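Local coordinates for protein 1-carboxybiuret hydrolase subunit AtzE (Pseudomonas sp., PDB 6C62) that hydrolyses 1-carboxybiuret to urea-1,3-dicarboxylate and ammonia, a step in the degradation of the herbicide atrazine, at residues V163-I175 / F202-D214. Numbering follows the deposited sequence.
Sequences VPLSLGSDTNGSI and FVHSIDHLGPLAD
Thr171 drops into the loop that leads into strand 208-213, and its OG1 donates a 2.6 Å hydrogen bond to Asp207 OD1. That oxygen is met on its anti side by the hydroxyl and, from the opposite face of the carboxylate, by the backbone N of Val203, while OD2 takes Phe202 N on its syn lone pair. OG1 lies beside the backbone N (chi1 -59°), which puts the threonine methyl CG2 anti to that N and against Ile206 CB, 3.7 Å off, and Val203 CG2, as OG1 passes the edge of the Phe202 ring. Were Asp207 an alanine, the Thr171 hydroxyl and the amides of Phe202 and Val203 would probably lose their shared carboxylate and the loop could shift. Further along, Leu212 lays CD1 4.1 Å from Ile175 CG2 and also packs on Ser154 and Ile158 of helix 152-159. Ile175 CD1 sits 3.6 Å from Gly210 N, close over bare backbone. The strands pair antiparallel from Leu165-Ala213 to Asp170-His208 in the central mixed sheet of the amidase fold. Ser169 OG is hydrogen-bonded to Lys74 NZ, and Ser174 OG to Ser150 N; by similarity Ser174, Ser150 and Lys74 form the Ser-Ser-Lys triad of the amidase signature family.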
loop_
_atom_site.group_PDB
_atom_site.type_symbol
_atom_site.label_atom_id
_atom_site.label_comp_id
_atom_site.label_asym_id
_atom_site.label_seq_id
_atom_site.Cartn_x
_atom_site.Cartn_y
_atom_site.Cartn_z
ATOM N N VAL A 163 15.186 -34.849 -5.909
ATOM C CA VAL A 163 15.648 -33.837 -6.838
ATOM C C VAL A 163 16.725 -32.992 -6.204
ATOM O O VAL A 163 16.785 -32.885 -4.997
ATOM C CB VAL A 163 14.486 -32.893 -7.340
ATOM C CG1 VAL A 163 13.518 -33.676 -8.178
ATOM C CG2 VAL A 163 13.738 -32.263 -6.191
ATOM N N PRO A 164 17.609 -32.408 -7.019
ATOM C CA PRO A 164 18.665 -31.544 -6.540
ATOM C C PRO A 164 18.241 -30.051 -6.297
ATOM O O PRO A 164 18.966 -29.338 -5.655
ATOM C CB PRO A 164 19.705 -31.606 -7.658
ATOM C CG PRO A 164 18.897 -31.796 -8.909
ATOM C CD PRO A 164 17.772 -32.719 -8.465
ATOM N N LEU A 165 17.085 -29.633 -6.832
ATOM C CA LEU A 165 16.597 -28.251 -6.829
ATOM C C LEU A 165 15.099 -28.301 -6.649
ATOM O O LEU A 165 14.417 -29.153 -7.249
ATOM C CB LEU A 165 16.917 -27.606 -8.170
ATOM C CG LEU A 165 16.292 -26.233 -8.504
ATOM C CD1 LEU A 165 16.808 -25.138 -7.572
ATOM C CD2 LEU A 165 16.644 -25.851 -9.939
ATOM N N SER A 166 14.581 -27.419 -5.804
ATOM C CA SER A 166 13.158 -27.193 -5.796
ATOM C C SER A 166 12.837 -25.716 -5.641
ATOM O O SER A 166 13.717 -24.901 -5.347
ATOM C CB SER A 166 12.472 -28.004 -4.694
ATOM O OG SER A 166 12.958 -27.605 -3.435
ATOM N N LEU A 167 11.574 -25.375 -5.906
ATOM C CA LEU A 167 11.057 -24.026 -5.620
ATOM C C LEU A 167 10.103 -24.044 -4.467
ATOM O O LEU A 167 9.290 -24.931 -4.373
ATOM C CB LEU A 167 10.399 -23.408 -6.839
ATOM C CG LEU A 167 11.243 -23.235 -8.069
ATOM C CD1 LEU A 167 10.519 -22.374 -9.079
ATOM C CD2 LEU A 167 12.610 -22.643 -7.757
ATOM N N GLY A 168 10.223 -23.037 -3.610
ATOM C CA GLY A 168 9.310 -22.790 -2.520
ATOM C C GLY A 168 8.844 -21.349 -2.450
ATOM O O GLY A 168 9.125 -20.537 -3.356
ATOM N N SER A 169 8.094 -21.067 -1.378
ATOM C CA SER A 169 7.705 -19.714 -1.047
ATOM C C SER A 169 8.049 -19.458 0.388
ATOM O O SER A 169 8.163 -20.380 1.207
ATOM C CB SER A 169 6.220 -19.410 -1.342
ATOM O OG SER A 169 5.331 -19.910 -0.362
ATOM N N ASP A 170 8.253 -18.179 0.681
ATOM C CA ASP A 170 8.632 -17.705 1.998
ATOM C C ASP A 170 7.982 -16.336 2.263
ATOM O O ASP A 170 8.322 -15.327 1.637
ATOM C CB ASP A 170 10.195 -17.628 2.101
ATOM C CG ASP A 170 10.688 -17.393 3.557
ATOM O OD1 ASP A 170 10.130 -16.512 4.235
ATOM O OD2 ASP A 170 11.654 -18.074 4.004
ATOM N N THR A 171 7.035 -16.316 3.185
ATOM C CA THR A 171 6.400 -15.094 3.578
ATOM C C THR A 171 6.974 -14.647 4.909
ATOM O O THR A 171 7.513 -13.529 5.003
ATOM C CB THR A 171 4.882 -15.316 3.637
ATOM O OG1 THR A 171 4.460 -15.733 2.365
ATOM C CG2 THR A 171 4.141 -14.028 3.949
ATOM N N ASN A 172 6.902 -15.528 5.895
ATOM C CA ASN A 172 7.412 -15.300 7.239
ATOM C C ASN A 172 8.423 -16.371 7.668
ATOM O O ASN A 172 8.744 -16.471 8.858
ATOM C CB ASN A 172 6.231 -15.343 8.184
ATOM C CG ASN A 172 5.235 -14.200 7.923
ATOM O OD1 ASN A 172 5.618 -13.025 7.941
ATOM N ND2 ASN A 172 3.959 -14.554 7.665
ATOM N N GLY A 173 8.912 -17.163 6.722
ATOM C CA GLY A 173 9.877 -18.218 7.005
ATOM C C GLY A 173 9.815 -19.470 6.186
ATOM O O GLY A 173 10.649 -20.339 6.356
ATOM N N SER A 174 8.900 -19.593 5.285
ATOM C CA SER A 174 8.585 -20.879 4.693
ATOM C C SER A 174 9.556 -21.516 3.697
ATOM O O SER A 174 9.282 -22.632 3.243
ATOM C CB SER A 174 7.164 -20.813 4.104
ATOM O OG SER A 174 6.256 -20.881 5.196
ATOM N N ILE A 175 10.654 -20.838 3.354
ATOM C CA ILE A 175 11.792 -21.461 2.693
ATOM C C ILE A 175 12.866 -21.785 3.715
ATOM O O ILE A 175 13.436 -22.900 3.749
ATOM C CB ILE A 175 12.395 -20.549 1.609
ATOM C CG1 ILE A 175 11.523 -20.580 0.361
ATOM C CG2 ILE A 175 13.836 -20.952 1.228
ATOM C CD1 ILE A 175 11.852 -19.482 -0.670
ATOM N N PHE A 202 -0.556 -15.655 -0.888
ATOM C CA PHE A 202 -0.912 -15.789 0.537
ATOM C C PHE A 202 -1.034 -14.369 1.071
ATOM O O PHE A 202 -2.142 -13.926 1.399
ATOM C CB PHE A 202 0.137 -16.674 1.231
ATOM C CG PHE A 202 0.035 -16.757 2.733
ATOM C CD1 PHE A 202 -1.236 -16.771 3.387
ATOM C CD2 PHE A 202 1.191 -16.863 3.495
ATOM C CE1 PHE A 202 -1.329 -16.854 4.763
ATOM C CE2 PHE A 202 1.111 -16.957 4.921
ATOM C CZ PHE A 202 -0.153 -16.955 5.534
ATOM N N VAL A 203 0.071 -13.655 1.144
ATOM C CA VAL A 203 0.113 -12.248 1.644
ATOM C C VAL A 203 0.763 -11.420 0.545
ATOM O O VAL A 203 1.971 -11.462 0.341
ATOM C CB VAL A 203 0.918 -12.158 2.947
ATOM C CG1 VAL A 203 0.944 -10.736 3.527
ATOM C CG2 VAL A 203 0.429 -13.175 3.959
ATOM N N HIS A 204 -0.027 -10.653 -0.172
ATOM C CA HIS A 204 0.498 -9.833 -1.260
ATOM C C HIS A 204 1.650 -8.908 -0.785
ATOM O O HIS A 204 2.641 -8.692 -1.498
ATOM C CB HIS A 204 -0.647 -8.964 -1.840
ATOM C CG HIS A 204 -1.740 -9.731 -2.493
ATOM N ND1 HIS A 204 -3.079 -9.383 -2.367
ATOM C CD2 HIS A 204 -1.685 -10.778 -3.358
ATOM C CE1 HIS A 204 -3.790 -10.218 -3.125
ATOM N NE2 HIS A 204 -2.967 -11.079 -3.720
ATOM N N SER A 205 1.516 -8.376 0.420
ATOM C CA SER A 205 2.516 -7.448 0.961
ATOM C C SER A 205 3.850 -8.114 1.399
ATOM O O SER A 205 4.825 -7.403 1.724
ATOM C CB SER A 205 1.939 -6.703 2.192
ATOM O OG SER A 205 0.938 -5.731 1.891
ATOM N N ILE A 206 3.900 -9.453 1.513
ATOM C CA ILE A 206 5.095 -10.101 2.078
ATOM C C ILE A 206 5.601 -11.343 1.365
ATOM O O ILE A 206 6.744 -11.747 1.590
ATOM C CB ILE A 206 4.896 -10.410 3.606
ATOM C CG1 ILE A 206 4.225 -9.254 4.389
ATOM C CG2 ILE A 206 6.224 -10.682 4.275
ATOM C CD1 ILE A 206 3.916 -9.619 5.830
ATOM N N ASP A 207 4.828 -11.978 0.481
ATOM C CA ASP A 207 5.281 -13.233 -0.162
ATOM C C ASP A 207 6.543 -13.068 -0.963
ATOM O O ASP A 207 6.631 -12.139 -1.770
ATOM C CB ASP A 207 4.253 -13.829 -1.156
ATOM C CG ASP A 207 2.944 -14.269 -0.526
ATOM O OD1 ASP A 207 2.886 -14.527 0.677
ATOM O OD2 ASP A 207 1.938 -14.344 -1.343
ATOM N N HIS A 208 7.483 -13.997 -0.795
ATOM C CA HIS A 208 8.695 -14.115 -1.606
ATOM C C HIS A 208 8.746 -15.540 -2.208
ATOM O O HIS A 208 8.251 -16.493 -1.601
ATOM C CB HIS A 208 9.959 -14.066 -0.745
ATOM C CG HIS A 208 10.167 -12.842 0.078
ATOM N ND1 HIS A 208 9.464 -12.566 1.233
ATOM C CD2 HIS A 208 11.175 -11.940 0.027
ATOM C CE1 HIS A 208 9.974 -11.478 1.803
ATOM N NE2 HIS A 208 11.022 -11.084 1.094
ATOM N N LEU A 209 9.389 -15.710 -3.363
ATOM C CA LEU A 209 9.598 -17.024 -3.967
ATOM C C LEU A 209 11.073 -17.241 -4.135
ATOM O O LEU A 209 11.837 -16.291 -4.327
ATOM C CB LEU A 209 8.957 -17.116 -5.328
ATOM C CG LEU A 209 7.429 -16.832 -5.372
ATOM C CD1 LEU A 209 7.019 -16.877 -6.818
ATOM C CD2 LEU A 209 6.692 -17.889 -4.531
ATOM N N GLY A 210 11.481 -18.501 -4.079
ATOM C CA GLY A 210 12.910 -18.818 -4.186
ATOM C C GLY A 210 13.242 -20.300 -4.178
ATOM O O GLY A 210 12.356 -21.162 -3.974
ATOM N N PRO A 211 14.502 -20.618 -4.466
ATOM C CA PRO A 211 14.954 -21.994 -4.592
ATOM C C PRO A 211 15.443 -22.580 -3.271
ATOM O O PRO A 211 15.862 -21.848 -2.341
ATOM C CB PRO A 211 16.096 -21.871 -5.557
ATOM C CG PRO A 211 16.698 -20.483 -5.227
ATOM C CD PRO A 211 15.555 -19.642 -4.817
ATOM N N LEU A 212 15.329 -23.894 -3.189
ATOM C CA LEU A 212 16.069 -24.712 -2.236
ATOM C C LEU A 212 16.919 -25.672 -3.061
ATOM O O LEU A 212 16.567 -25.975 -4.202
ATOM C CB LEU A 212 15.143 -25.525 -1.340
ATOM C CG LEU A 212 14.260 -24.781 -0.354
ATOM C CD1 LEU A 212 13.052 -24.215 -1.076
ATOM C CD2 LEU A 212 13.763 -25.645 0.802
ATOM N N ALA A 213 18.044 -26.113 -2.502
ATOM C CA ALA A 213 18.983 -26.884 -3.298
ATOM C C ALA A 213 19.920 -27.721 -2.486
ATOM O O ALA A 213 20.038 -27.590 -1.263
ATOM C CB ALA A 213 19.783 -25.953 -4.259
ATOM N N ASP A 214 20.588 -28.625 -3.193
ATOM C CA ASP A 214 21.546 -29.556 -2.605
ATOM C C ASP A 214 22.935 -28.972 -2.378
ATOM O O ASP A 214 23.832 -29.660 -1.866
ATOM C CB ASP A 214 21.633 -30.797 -3.473
ATOM C CG ASP A 214 22.314 -30.542 -4.825
ATOM O OD1 ASP A 214 22.660 -29.371 -5.229
ATOM O OD2 ASP A 214 22.482 -31.543 -5.525
#